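Local coordinates for protein metallo-beta-lactamase (Chryseobacterium indologenes, PDB 3L6N) that hydrolyses the beta-lactam ring of penicillins, cephalosporins and carbapenems as a class B enzyme with a two-zinc site, conferring antibiotic resistance, at residues L36-G41 with G126-V131; L67-V72 with K91-Y96; L15-T20 with N32-V37; F130-L135 with V144-P149; G22-K27 with V47-V52. All coordinates share one frame; numbering follows the deposited sequence. Where two conformers were deposited one is given.

Contact 1: L36-G41 with G126-V131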
# COMPACT_ATOMS: atom_id res chain seq x y z
N LEU A 36 9.92 -4.16 0.31
CA LEU A 36 10.47 -5.49 0.58
C LEU A 36 11.83 -5.61 -0.08
O LEU A 36 11.96 -5.45 -1.29
CB LEU A 36 9.51 -6.56 0.04
CG LEU A 36 9.90 -8.04 0.21
CD1 LEU A 36 10.03 -8.44 1.66
CD2 LEU A 36 8.84 -8.90 -0.50
N VAL A 37 12.86 -5.87 0.73
CA VAL A 37 14.22 -6.06 0.21
C VAL A 37 14.31 -7.47 -0.33
O VAL A 37 13.87 -8.40 0.33
CB VAL A 37 15.26 -5.89 1.32
CG1 VAL A 37 16.64 -6.11 0.76
CG2 VAL A 37 15.16 -4.47 1.90
N THR A 38 14.82 -7.61 -1.55
CA THR A 38 15.02 -8.94 -2.15
C THR A 38 16.45 -9.02 -2.65
O THR A 38 17.14 -8.01 -2.74
CB THR A 38 14.04 -9.24 -3.33
OG1 THR A 38 14.60 -8.79 -4.57
CG2 THR A 38 12.66 -8.59 -3.10
N LYS A 39 16.90 -10.23 -3.00
CA LYS A 39 18.25 -10.40 -3.56
C LYS A 39 18.48 -9.67 -4.89
O LYS A 39 19.63 -9.43 -5.27
CB LYS A 39 18.55 -11.89 -3.72
CG LYS A 39 18.72 -12.64 -2.43
CD LYS A 39 18.96 -14.13 -2.72
CE LYS A 39 19.77 -14.79 -1.63
NZ LYS A 39 19.03 -14.92 -0.35
N LYS A 40 17.40 -9.30 -5.57
CA LYS A 40 17.49 -8.64 -6.87
C LYS A 40 17.03 -7.18 -6.82
O LYS A 40 16.83 -6.55 -7.87
CB LYS A 40 16.69 -9.41 -7.94
CG LYS A 40 17.28 -10.77 -8.27
CD LYS A 40 18.53 -10.66 -9.13
CE LYS A 40 19.36 -11.94 -9.10
NZ LYS A 40 18.60 -13.14 -9.54
N GLY A 41 16.91 -6.63 -5.61
CA GLY A 41 16.51 -5.24 -5.48
C GLY A 41 15.29 -5.07 -4.61
O GLY A 41 14.77 -6.03 -4.06
N GLY A 126 13.67 -12.18 -6.29
CA GLY A 126 14.85 -12.16 -5.41
C GLY A 126 14.74 -12.99 -4.14
O GLY A 126 15.25 -12.59 -3.10
N GLY A 127 14.08 -14.15 -4.23
CA GLY A 127 13.96 -15.07 -3.10
C GLY A 127 12.85 -14.73 -2.11
O GLY A 127 12.73 -15.37 -1.06
N GLU A 128 12.06 -13.71 -2.45
CA GLU A 128 10.93 -13.29 -1.63
C GLU A 128 9.62 -13.62 -2.34
O GLU A 128 9.61 -13.79 -3.56
CB GLU A 128 10.99 -11.78 -1.38
CG GLU A 128 12.25 -11.32 -0.62
CD GLU A 128 12.35 -11.85 0.81
OE1 GLU A 128 11.31 -12.08 1.48
OE2 GLU A 128 13.49 -12.02 1.29
N GLU A 129 8.54 -13.67 -1.58
CA GLU A 129 7.23 -14.06 -2.11
C GLU A 129 6.11 -13.23 -1.51
O GLU A 129 6.15 -12.89 -0.33
CB GLU A 129 6.98 -15.54 -1.80
CG GLU A 129 5.74 -16.16 -2.40
CD GLU A 129 5.50 -17.56 -1.85
OE1 GLU A 129 4.34 -18.02 -1.90
OE2 GLU A 129 6.45 -18.19 -1.35
N PHE A 130 5.12 -12.89 -2.33
CA PHE A 130 3.91 -12.23 -1.82
C PHE A 130 2.73 -12.49 -2.74
O PHE A 130 2.91 -12.99 -3.85
CB PHE A 130 4.15 -10.72 -1.64
CG PHE A 130 4.73 -10.05 -2.85
CD1 PHE A 130 3.91 -9.43 -3.78
CD2 PHE A 130 6.12 -10.05 -3.07
CE1 PHE A 130 4.44 -8.81 -4.91
CE2 PHE A 130 6.66 -9.44 -4.19
CZ PHE A 130 5.82 -8.82 -5.12
N VAL A 131 1.53 -12.18 -2.27
CA VAL A 131 0.31 -12.36 -3.05
C VAL A 131 -0.50 -11.07 -2.98
O VAL A 131 -0.75 -10.57 -1.89
CB VAL A 131 -0.55 -13.53 -2.51
CG1 VAL A 131 -1.86 -13.68 -3.33
CG2 VAL A 131 0.24 -14.85 -2.54

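Contact 2: L67-V72 with K91-Y96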
# COMPACT_ATOMS: atom_id res chain seq x y z
N LEU A 67 20.93 -1.34 -2.68
CA LEU A 67 20.08 -1.90 -3.72
C LEU A 67 19.15 -0.86 -4.32
O LEU A 67 18.73 0.08 -3.64
CB LEU A 67 19.25 -3.06 -3.16
CG LEU A 67 20.06 -4.33 -2.89
CD1 LEU A 67 19.28 -5.26 -1.96
CD2 LEU A 67 20.42 -5.04 -4.18
N PRO A 68 18.83 -1.02 -5.61
CA PRO A 68 17.90 -0.14 -6.30
C PRO A 68 16.47 -0.62 -6.09
O PRO A 68 16.24 -1.77 -5.72
CB PRO A 68 18.30 -0.34 -7.77
CG PRO A 68 18.72 -1.76 -7.85
CD PRO A 68 19.40 -2.03 -6.52
N VAL A 69 15.51 0.28 -6.31
CA VAL A 69 14.11 -0.12 -6.46
C VAL A 69 13.94 -0.76 -7.84
O VAL A 69 14.30 -0.16 -8.86
CB VAL A 69 13.17 1.08 -6.31
CG1 VAL A 69 11.72 0.68 -6.63
CG2 VAL A 69 13.26 1.64 -4.90
N VAL A 70 13.42 -1.98 -7.85
CA VAL A 70 13.26 -2.73 -9.09
C VAL A 70 11.81 -3.02 -9.47
O VAL A 70 11.55 -3.50 -10.57
CB VAL A 70 14.11 -4.03 -9.11
CG1 VAL A 70 15.59 -3.68 -8.90
CG2 VAL A 70 13.62 -5.06 -8.07
N ALA A 71 10.87 -2.71 -8.58
CA ALA A 71 9.44 -2.90 -8.88
C ALA A 71 8.60 -2.04 -7.96
O ALA A 71 8.97 -1.80 -6.79
CB ALA A 71 9.05 -4.36 -8.74
N VAL A 72 7.47 -1.57 -8.47
CA VAL A 72 6.53 -0.78 -7.67
C VAL A 72 5.15 -1.39 -7.88
O VAL A 72 4.70 -1.51 -9.03
CB VAL A 72 6.51 0.69 -8.12
CG1 VAL A 72 5.44 1.49 -7.36
CG2 VAL A 72 7.89 1.33 -7.93
N LYS A 91 12.21 5.64 -15.64
CA LYS A 91 13.49 5.07 -15.22
C LYS A 91 13.62 3.57 -15.52
O LYS A 91 14.60 2.93 -15.12
CB LYS A 91 13.70 5.34 -13.72
CG LYS A 91 13.87 6.80 -13.37
CD LYS A 91 13.85 7.00 -11.87
CE LYS A 91 14.38 8.36 -11.49
NZ LYS A 91 15.87 8.37 -11.43
N GLY A 92 12.63 2.99 -16.21
CA GLY A 92 12.66 1.57 -16.56
C GLY A 92 12.40 0.63 -15.39
O GLY A 92 12.67 -0.58 -15.48
N ILE A 93 11.86 1.17 -14.31
CA ILE A 93 11.47 0.37 -13.16
C ILE A 93 10.07 -0.17 -13.43
O ILE A 93 9.14 0.61 -13.69
CB ILE A 93 11.49 1.19 -11.85
CG1 ILE A 93 12.93 1.65 -11.55
CG2 ILE A 93 10.90 0.40 -10.67
CD1 ILE A 93 13.01 2.76 -10.51
N LYS A 94 9.93 -1.49 -13.41
CA LYS A 94 8.64 -2.13 -13.64
C LYS A 94 7.60 -1.67 -12.61
O LYS A 94 7.87 -1.63 -11.41
CB LYS A 94 8.80 -3.64 -13.58
CG LYS A 94 9.58 -4.22 -14.74
CD LYS A 94 9.52 -5.72 -14.73
CE LYS A 94 10.14 -6.29 -16.00
NZ LYS A 94 10.05 -7.78 -16.01
N THR A 95 6.43 -1.29 -13.11
CA THR A 95 5.33 -0.92 -12.24
C THR A 95 4.17 -1.88 -12.44
O THR A 95 3.94 -2.39 -13.56
CB THR A 95 4.84 0.51 -12.52
OG1 THR A 95 4.56 0.65 -13.92
CG2 THR A 95 5.91 1.51 -12.12
N TYR A 96 3.43 -2.12 -11.35
CA TYR A 96 2.41 -3.16 -11.31
C TYR A 96 1.11 -2.61 -10.75
O TYR A 96 1.10 -2.00 -9.66
CB TYR A 96 2.86 -4.33 -10.42
CG TYR A 96 4.03 -5.13 -10.97
CD1 TYR A 96 5.33 -4.67 -10.85
CD2 TYR A 96 3.81 -6.38 -11.56
CE1 TYR A 96 6.40 -5.41 -11.33
CE2 TYR A 96 4.88 -7.13 -12.04
CZ TYR A 96 6.16 -6.63 -11.92
OH TYR A 96 7.23 -7.36 -12.40
O HOH W 1 12.43 -3.19 -12.97

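Contact 3: L15-T20 with N32-V37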
# COMPACT_ATOMS: atom_id res chain seq x y z
N LEU A 15 11.24 -7.01 5.33
CA LEU A 15 9.95 -6.37 5.12
C LEU A 15 9.83 -5.09 5.96
O LEU A 15 9.87 -5.13 7.20
CB LEU A 15 8.79 -7.33 5.43
CG LEU A 15 7.40 -6.76 5.12
CD1 LEU A 15 7.24 -6.47 3.62
CD2 LEU A 15 6.38 -7.79 5.58
N HIS A 16 9.68 -3.97 5.26
CA HIS A 16 9.66 -2.66 5.92
C HIS A 16 8.34 -1.95 5.77
O HIS A 16 7.76 -1.93 4.68
CB HIS A 16 10.76 -1.76 5.35
CG HIS A 16 12.16 -2.21 5.64
ND1 HIS A 16 12.72 -3.33 5.05
CD2 HIS A 16 13.13 -1.67 6.42
CE1 HIS A 16 13.97 -3.46 5.47
NE2 HIS A 16 14.24 -2.47 6.29
N ILE A 17 7.88 -1.34 6.86
CA ILE A 17 6.79 -0.37 6.85
C ILE A 17 7.45 0.98 6.72
O ILE A 17 8.42 1.23 7.41
CB ILE A 17 6.01 -0.38 8.18
CG1 ILE A 17 5.39 -1.77 8.41
CG2 ILE A 17 4.94 0.73 8.20
CD1 ILE A 17 5.36 -2.16 9.89
N TYR A 18 6.98 1.83 5.81
CA TYR A 18 7.46 3.21 5.78
C TYR A 18 6.31 4.20 5.77
O TYR A 18 5.27 3.96 5.16
CB TYR A 18 8.49 3.46 4.66
CG TYR A 18 7.97 3.61 3.25
CD1 TYR A 18 7.76 4.88 2.69
CD2 TYR A 18 7.73 2.50 2.44
CE1 TYR A 18 7.32 5.04 1.39
CE2 TYR A 18 7.29 2.64 1.12
CZ TYR A 18 7.09 3.92 0.60
OH TYR A 18 6.64 4.09 -0.69
N LYS A 19 6.50 5.32 6.46
CA LYS A 19 5.42 6.31 6.60
C LYS A 19 5.84 7.57 5.87
O LYS A 19 6.99 7.99 6.00
CB LYS A 19 5.19 6.67 8.08
CG LYS A 19 4.76 5.55 9.00
CD LYS A 19 4.48 6.07 10.41
CE LYS A 19 3.27 7.00 10.47
NZ LYS A 19 1.93 6.33 10.43
N THR A 20 4.94 8.12 5.07
CA THR A 20 5.17 9.43 4.44
C THR A 20 4.03 10.38 4.77
O THR A 20 2.95 9.96 5.19
CB THR A 20 5.38 9.35 2.90
OG1 THR A 20 4.16 8.97 2.24
CG2 THR A 20 6.49 8.36 2.56
N ASN A 32 0.76 4.97 5.39
CA ASN A 32 1.67 3.84 5.58
C ASN A 32 1.80 3.04 4.30
O ASN A 32 0.81 2.62 3.72
CB ASN A 32 1.15 2.94 6.69
CG ASN A 32 0.90 3.70 7.96
OD1 ASN A 32 1.77 4.41 8.45
ND2 ASN A 32 -0.32 3.58 8.48
N SER A 33 3.04 2.87 3.86
CA SER A 33 3.35 2.05 2.69
C SER A 33 4.35 1.00 3.14
O SER A 33 4.71 0.93 4.32
CB SER A 33 3.91 2.93 1.56
OG SER A 33 2.89 3.80 1.07
N MET A 34 4.78 0.14 2.22
CA MET A 34 5.75 -0.89 2.58
C MET A 34 6.81 -1.01 1.50
O MET A 34 6.59 -0.63 0.36
CB MET A 34 5.05 -2.25 2.77
CG MET A 34 3.98 -2.20 3.83
SD MET A 34 3.41 -3.83 4.36
CE MET A 34 4.72 -4.31 5.50
N TYR A 35 7.96 -1.55 1.88
CA TYR A 35 8.88 -2.06 0.88
C TYR A 35 9.52 -3.37 1.29
O TYR A 35 9.64 -3.66 2.47
CB TYR A 35 9.91 -1.01 0.45
CG TYR A 35 11.03 -0.64 1.41
CD1 TYR A 35 12.12 -1.50 1.62
CD2 TYR A 35 11.05 0.62 2.04
CE1 TYR A 35 13.20 -1.12 2.47
CE2 TYR A 35 12.09 0.98 2.88
CZ TYR A 35 13.16 0.13 3.09
OH TYR A 35 14.19 0.52 3.91
N LEU A 36 9.92 -4.16 0.31
CA LEU A 36 10.47 -5.49 0.58
C LEU A 36 11.83 -5.61 -0.08
O LEU A 36 11.96 -5.45 -1.29
CB LEU A 36 9.51 -6.56 0.04
CG LEU A 36 9.90 -8.04 0.21
CD1 LEU A 36 10.03 -8.44 1.66
CD2 LEU A 36 8.84 -8.90 -0.50
N VAL A 37 12.86 -5.87 0.73
CA VAL A 37 14.22 -6.06 0.21
C VAL A 37 14.31 -7.47 -0.33
O VAL A 37 13.87 -8.40 0.33
CB VAL A 37 15.26 -5.89 1.32
CG1 VAL A 37 16.64 -6.11 0.76
CG2 VAL A 37 15.16 -4.47 1.90
O HOH W 2 3.36 6.34 2.34

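Contact 4: F130-L135 with V144-P149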
# COMPACT_ATOMS: atom_id res chain seq x y z
N PHE A 130 5.12 -12.89 -2.33
CA PHE A 130 3.91 -12.23 -1.82
C PHE A 130 2.73 -12.49 -2.74
O PHE A 130 2.91 -12.99 -3.85
CB PHE A 130 4.15 -10.72 -1.64
CG PHE A 130 4.73 -10.05 -2.85
CD1 PHE A 130 3.91 -9.43 -3.78
CD2 PHE A 130 6.12 -10.05 -3.07
CE1 PHE A 130 4.44 -8.81 -4.91
CE2 PHE A 130 6.66 -9.44 -4.19
CZ PHE A 130 5.82 -8.82 -5.12
N VAL A 131 1.53 -12.18 -2.27
CA VAL A 131 0.31 -12.36 -3.05
C VAL A 131 -0.50 -11.07 -2.98
O VAL A 131 -0.75 -10.57 -1.89
CB VAL A 131 -0.55 -13.53 -2.51
CG1 VAL A 131 -1.86 -13.68 -3.33
CG2 VAL A 131 0.24 -14.85 -2.54
N VAL A 132 -0.91 -10.55 -4.13
CA VAL A 132 -1.81 -9.40 -4.16
C VAL A 132 -3.23 -9.96 -4.31
O VAL A 132 -3.50 -10.69 -5.26
CB VAL A 132 -1.49 -8.44 -5.32
CG1 VAL A 132 -2.44 -7.24 -5.29
CG2 VAL A 132 -0.03 -7.99 -5.26
N ASP A 133 -4.10 -9.64 -3.36
CA ASP A 133 -5.46 -10.20 -3.32
C ASP A 133 -6.53 -9.12 -3.49
O ASP A 133 -6.45 -8.05 -2.89
CB ASP A 133 -5.70 -10.90 -1.99
CG ASP A 133 -5.32 -12.38 -2.02
OD1 ASP A 133 -4.72 -12.84 -1.02
OD2 ASP A 133 -5.64 -13.08 -3.00
N PHE A 134 -7.54 -9.42 -4.31
CA PHE A 134 -8.73 -8.60 -4.36
C PHE A 134 -9.84 -9.30 -3.58
O PHE A 134 -10.29 -10.39 -3.98
CB PHE A 134 -9.16 -8.33 -5.80
CG PHE A 134 -10.39 -7.48 -5.89
CD1 PHE A 134 -10.32 -6.12 -5.62
CD2 PHE A 134 -11.63 -8.05 -6.21
CE1 PHE A 134 -11.46 -5.33 -5.68
CE2 PHE A 134 -12.77 -7.27 -6.27
CZ PHE A 134 -12.68 -5.90 -6.01
N LEU A 135 -10.26 -8.70 -2.48
CA LEU A 135 -11.25 -9.33 -1.59
C LEU A 135 -12.64 -8.75 -1.78
O LEU A 135 -13.62 -9.21 -1.17
CB LEU A 135 -10.82 -9.18 -0.12
CG LEU A 135 -9.47 -9.78 0.28
CD1 LEU A 135 -9.03 -9.24 1.64
CD2 LEU A 135 -9.52 -11.31 0.28
N VAL A 144 -6.81 -3.39 -3.28
CA VAL A 144 -6.28 -4.73 -3.09
C VAL A 144 -5.42 -4.75 -1.83
O VAL A 144 -5.00 -3.69 -1.35
CB VAL A 144 -5.46 -5.23 -4.30
CG1 VAL A 144 -6.37 -5.45 -5.50
CG2 VAL A 144 -4.32 -4.24 -4.65
N VAL A 145 -5.17 -5.94 -1.30
CA VAL A 145 -4.30 -6.14 -0.14
C VAL A 145 -3.08 -6.96 -0.58
O VAL A 145 -3.11 -7.60 -1.63
CB VAL A 145 -5.05 -6.87 1.01
CG1 VAL A 145 -6.26 -6.06 1.49
CG2 VAL A 145 -5.46 -8.32 0.60
N VAL A 146 -2.02 -6.93 0.21
CA VAL A 146 -0.82 -7.70 -0.10
C VAL A 146 -0.45 -8.58 1.08
O VAL A 146 -0.24 -8.11 2.20
CB VAL A 146 0.39 -6.80 -0.49
CG1 VAL A 146 1.53 -7.67 -1.02
CG2 VAL A 146 -0.02 -5.77 -1.55
N TRP A 147 -0.41 -9.89 0.81
CA TRP A 147 -0.08 -10.88 1.85
C TRP A 147 1.36 -11.33 1.70
O TRP A 147 1.81 -11.65 0.60
CB TRP A 147 -1.03 -12.08 1.71
CG TRP A 147 -0.70 -13.27 2.60
CD1 TRP A 147 -0.43 -14.54 2.18
CD2 TRP A 147 -0.64 -13.28 4.03
NE1 TRP A 147 -0.19 -15.35 3.28
CE2 TRP A 147 -0.32 -14.61 4.42
CE3 TRP A 147 -0.83 -12.32 5.02
CZ2 TRP A 147 -0.18 -14.98 5.76
CZ3 TRP A 147 -0.69 -12.69 6.36
CH2 TRP A 147 -0.37 -14.01 6.71
N PHE A 148 2.09 -11.33 2.82
CA PHE A 148 3.49 -11.73 2.86
C PHE A 148 3.63 -13.00 3.71
O PHE A 148 3.81 -12.92 4.92
CB PHE A 148 4.33 -10.59 3.46
CG PHE A 148 4.31 -9.33 2.63
CD1 PHE A 148 3.41 -8.31 2.93
CD2 PHE A 148 5.18 -9.17 1.56
CE1 PHE A 148 3.38 -7.13 2.16
CE2 PHE A 148 5.16 -8.00 0.78
CZ PHE A 148 4.26 -6.98 1.10
N PRO A 149 3.53 -14.18 3.06
CA PRO A 149 3.37 -15.43 3.81
C PRO A 149 4.52 -15.77 4.75
O PRO A 149 4.28 -16.33 5.83
CB PRO A 149 3.22 -16.49 2.72
CG PRO A 149 3.73 -15.89 1.47
CD PRO A 149 3.45 -14.40 1.61

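Contact 5: G22-K27 with V47-V52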
# COMPACT_ATOMS: atom_id res chain seq x y z
N GLY A 22 1.79 14.18 4.07
CA GLY A 22 1.33 15.21 3.13
C GLY A 22 0.40 16.16 3.83
O GLY A 22 -0.34 15.77 4.74
N VAL A 23 0.43 17.43 3.42
CA VAL A 23 -0.47 18.45 3.96
C VAL A 23 -1.66 18.63 3.03
O VAL A 23 -1.50 18.88 1.84
CB VAL A 23 0.25 19.82 4.16
CG1 VAL A 23 -0.75 20.90 4.64
CG2 VAL A 23 1.39 19.69 5.14
N PHE A 24 -2.86 18.48 3.59
CA PHE A 24 -4.10 18.63 2.85
C PHE A 24 -5.07 19.37 3.73
O PHE A 24 -5.25 19.03 4.90
CB PHE A 24 -4.67 17.26 2.44
CG PHE A 24 -3.73 16.45 1.58
CD1 PHE A 24 -2.89 15.50 2.15
CD2 PHE A 24 -3.66 16.67 0.21
CE1 PHE A 24 -1.99 14.78 1.37
CE2 PHE A 24 -2.76 15.95 -0.59
CZ PHE A 24 -1.93 15.01 -0.00
N GLY A 25 -5.69 20.42 3.18
CA GLY A 25 -6.63 21.24 3.96
C GLY A 25 -6.06 21.73 5.28
O GLY A 25 -6.74 21.70 6.31
N GLY A 26 -4.80 22.18 5.24
CA GLY A 26 -4.16 22.83 6.39
C GLY A 26 -3.68 21.91 7.50
O GLY A 26 -3.21 22.39 8.53
N LYS A 27 -3.80 20.60 7.28
CA LYS A 27 -3.41 19.61 8.28
C LYS A 27 -2.47 18.59 7.64
O LYS A 27 -2.60 18.27 6.46
CB LYS A 27 -4.64 18.90 8.82
CG LYS A 27 -4.44 18.20 10.16
CD LYS A 27 -5.68 17.41 10.56
CE LYS A 27 -5.79 17.28 12.08
NZ LYS A 27 -4.73 16.43 12.69
N VAL A 47 3.65 4.29 -3.01
CA VAL A 47 4.74 5.27 -3.17
C VAL A 47 4.55 6.45 -2.21
O VAL A 47 3.44 6.63 -1.67
CB VAL A 47 4.82 5.78 -4.63
CG1 VAL A 47 5.06 4.62 -5.59
CG2 VAL A 47 3.55 6.53 -5.02
N PRO A 48 5.61 7.24 -1.98
CA PRO A 48 5.41 8.43 -1.13
C PRO A 48 4.23 9.28 -1.56
O PRO A 48 3.96 9.44 -2.76
CB PRO A 48 6.72 9.19 -1.28
CG PRO A 48 7.73 8.11 -1.48
CD PRO A 48 7.03 7.10 -2.37
N TRP A 49 3.51 9.81 -0.56
CA TRP A 49 2.33 10.64 -0.81
C TRP A 49 2.67 11.85 -1.68
O TRP A 49 1.91 12.23 -2.57
CB TRP A 49 1.70 11.08 0.51
CG TRP A 49 0.19 11.27 0.43
CD1 TRP A 49 -0.57 11.51 -0.69
CD2 TRP A 49 -0.72 11.23 1.53
NE1 TRP A 49 -1.90 11.61 -0.34
CE2 TRP A 49 -2.02 11.45 1.01
CE3 TRP A 49 -0.57 11.04 2.92
CZ2 TRP A 49 -3.17 11.46 1.82
CZ3 TRP A 49 -1.72 11.05 3.73
CH2 TRP A 49 -3.00 11.27 3.17
N GLU A 50 3.84 12.44 -1.42
CA GLU A 50 4.32 13.58 -2.20
C GLU A 50 5.31 13.11 -3.25
O GLU A 50 6.36 12.57 -2.92
CB GLU A 50 4.97 14.63 -1.29
CG GLU A 50 4.05 15.25 -0.23
CD GLU A 50 2.92 16.10 -0.80
OE1 GLU A 50 2.20 16.70 0.02
OE2 GLU A 50 2.74 16.17 -2.04
N LYS A 51 4.98 13.34 -4.52
CA LYS A 51 5.85 12.98 -5.63
C LYS A 51 7.24 13.62 -5.57
O LYS A 51 8.20 13.06 -6.10
CB LYS A 51 5.17 13.27 -6.97
CG LYS A 51 4.99 14.76 -7.26
CD LYS A 51 4.61 14.99 -8.72
CE LYS A 51 3.25 14.42 -9.06
NZ LYS A 51 2.85 14.77 -10.46
N VAL A 52 7.35 14.77 -4.91
CA VAL A 52 8.67 15.38 -4.73
C VAL A 52 9.63 14.54 -3.87
O VAL A 52 10.83 14.82 -3.82
CB VAL A 52 8.60 16.85 -4.20
CG1 VAL A 52 7.85 17.71 -5.20
CG2 VAL A 52 7.93 16.92 -2.86
O HOH W 3 3.20 18.00 2.20

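Contact 1: L36-G41 with G126-V131
The CD2 methyl of Leu36 lies against Glu128, 3.7 Å from its CB, and reaches on to the Phe130 ring, so that the end of strand 27-38 in one sheet of the alpha-beta/beta-alpha metallo-beta-lactamase sandwich meets strand 128-133 of the other. The axes of the short strand segments, 36-38 and 128-131, lie 8.3 Å apart at closest approach, at 141°; at this distance the strands meet through side chains, and backbone joins backbone farther on, at the turn. Leu36 CG stands anti to the backbone N (chi1 180°), on the side of Glu128. Leu36 CD2 lies 3.9 Å from Phe130 CD2, while Phe45 and Phe73 meet the same ring edge-to-face. Glu128 CG sits 3.5 Å from Val37 O and also touches Thr38 CG2, while the carboxylate is taken up by Tyr151 OH and Asn14 ND2.

Farther along, the type I turn from Thr38 to Gly41 packs on Gly126. Here the approach is close: Thr38 OG1 is 3.5 Å from Gly126 CA, which the lack of a side chain on this glycine permits. That hydroxyl accepts from Lys40 N in an ST turn and donates to Gly41 O, which also receives Thr38 N. One backbone bond joins the segments, from Lys39 N to Gly126 O at 2.9 Å; it is nearly straight (166°), and the donor lies in the carbonyl plane on a lone pair.

Contact 2: L67-V72 with K91-Y96
Ile93 lays its CG2 methyl over the backbone of strand 69-73, 3.7 Å from both Val70 C and Ala71 N, and its CG1 meets Val69 O. With CG2 anti to the backbone N (chi1 -64° for CG1), this branch also touches Val69 CG1 and Val72 CG2; the Val69 and Ile93 side chains cross at about a right angle. Met58 and Phe88 from the flanking helices pack on the same isoleucine.

Between the strands, backbone polar atoms are joined in two ways. Val72 supplies both direct bonds: its N donates to Lys94 O at 3.0 Å, and its O accepts from Tyr96 N at 2.7 Å. Where the strands have not yet closed up, Val70 O and Lys94 N are 3.8 Å apart, and a water bridges them, donating to Val70 O (2.6 Å) and accepting from Lys94 N (3.1 Å). Thr95 OG1 finds its partners outside the pair, at Asn89 OD1 and Thr114 N, while its CG2 rests 4.1 Å from Val72 CB. On the other face, that of Ala71, Tyr96 CE1 lies 3.9 Å from Ala71 CB. Parallel pairing of Val72 with Thr95, with helix 86-90 in the connection, is that of a beta-alpha-beta unit.

Contact 3: L15-T20 with N32-V37
In the beta hairpin of strands 15-24 and 27-38, His16 and Tyr35 face each other as a hydrogen-bonded antiparallel pair and stack their rings in an offset arrangement, centroids 4.4 Å apart and planes at 13°. The overlap runs from CB outward: His16 CB sits over the centre of the tyrosine ring, 3.7 Å from its centroid, while His16 ND1 comes 3.4 Å from Tyr35 CE1. Tyr35 OH is bonded to His65 NE2, whose ring meets both aromatics.

Next along this face, Tyr18 carries Ser33 CB over its ring near the rim, with Ser33 CB 3.4 Å from Tyr18 CE2. Tyr18 CG, held between the backbone N and the carbonyl carbon (chi1 77°), starts the ring on its way toward strand 27-38. Tyr18 OH bonds to Asp46 O, and a water joins Ser33 OG with Thr20 OG1.

The hairpin forms two neighbouring strands of the larger sheet of the metallo-beta-lactamase fold, and its other face, with Leu15, Ile17 and Met34, turns to the sheet containing Phe148. Met34 bends at chi3 (80°), bringing CE to Leu15 CG at 3.7 Å and Ile17 CG1 at 3.9 Å. Toward the zinc site, Lys19 lies alongside Asn32 and donates through NZ to Asn32 OD1 at 2.8 Å, in the amide plane on a lone pair. Asn32 ND2 donates to Pro198 O and Asp201 O, beside the zinc ligand His200.

Contact 4: F130-L135 with V144-P149
Val144 touches three successive residues, Val132 to Phe134, where the neighbouring strand ends: its CB stands 3.3 Å from Asp133 O, CG2 continues to Val132 CG1 at 3.6 Å, and CG1 reaches the edge of the Phe134 ring, 4.0 Å from Phe134 CD1. CG1 lies anti to the carbonyl carbon (chi1 -68°), which leaves CG2 between the backbone N and the carbonyl carbon, on the side of Val132.

The segments belong to the hairpin of strands 128-133 and 145-148 in the smaller sheet of the fold. Four backbone bonds join them, two between Val131 and Trp147 and two between Asp133 and Val145; in one of the latter, Asp133 N donates to Val145 O at 2.9 Å. On the face with Val132 and Val146, Phe130 runs alongside Phe148. Phe130 CB lies 3.7 Å from Phe148 CD2, and Phe130 CD1 is 4.0 Å from Val146 CG1. On the opposite face, Val145 CG2 touches Asp133 CB at 3.7 Å and Leu135 CD1 at 3.8 Å, the leucine crossing it at about a right angle and packing on helix 179-189. Asp133 OD1 is held by Tyr190 OH, whose ring also meets Trp147.

Because the side chains meet across the strands through apolar carbon, the pairing rests on the four backbone bonds and on packing, and the Asp133 carboxylate finds its polar partner outside the hairpin.

Contact 5: G22-K27 with V47-V52
Phe24 presses the tip of its ring onto a face of the Trp49 indole: Phe24 CE1 lies 3.3 Å from Trp49 CE2, and Phe24 CZ is 3.4 Å from Trp49 NE1. The two rings are oblique, with planes at 38°, and CE1 is offset toward the rim of the indole. Gly22 comes obliquely to the indole, its N 4.1 Å from Trp49 CE3, and as a glycine leaves room for Phe24 CE1.

The Glu50 side is looser and wetter. Bent at chi2 (-66°), which turns CD, the chain ends with Glu50 OE1 3.6 Å from Gly22 CA and 3.9 Å from Val23 N. A water fills in between them, donating to Glu50 OE1 at 2.7 Å and accepting from Val23 N at 3.1 Å. Beyond it the chain reverses in a type I' turn, Phe24 to Lys27, exposed through its two glycines.

Residues at the end of strand 15-24, Gly22 and Phe24, thus pack on Trp49, which in turn meets the zinc ligands Asp80 and His200 from the loop between strand 41-45 and helix 54-65.

Strands 15-24 and 27-38 connect most of the set. Contact 3 is the middle of their hairpin, contact 5 involves its tip, and contact 1 begins where strand 27-38 ends; contacts 1 and 5 lie about 28 Å apart, centre to centre. Contact 4 packs on contact 3 from the other sheet, Leu15 CD1 lying 3.8 Å from Phe148 CE2, and shares Phe130 and Val131 with contact 1. Contact 2 extends the larger sheet and reaches contact 5 through Val72 CG1 and Val47 CG1, 3.6 Å apart. The zinc ions lie nearest contact 5: about 6 Å from the Trp49 side chain, against about 8 Å from that of Ser33 and about 11 Å from that of Val144.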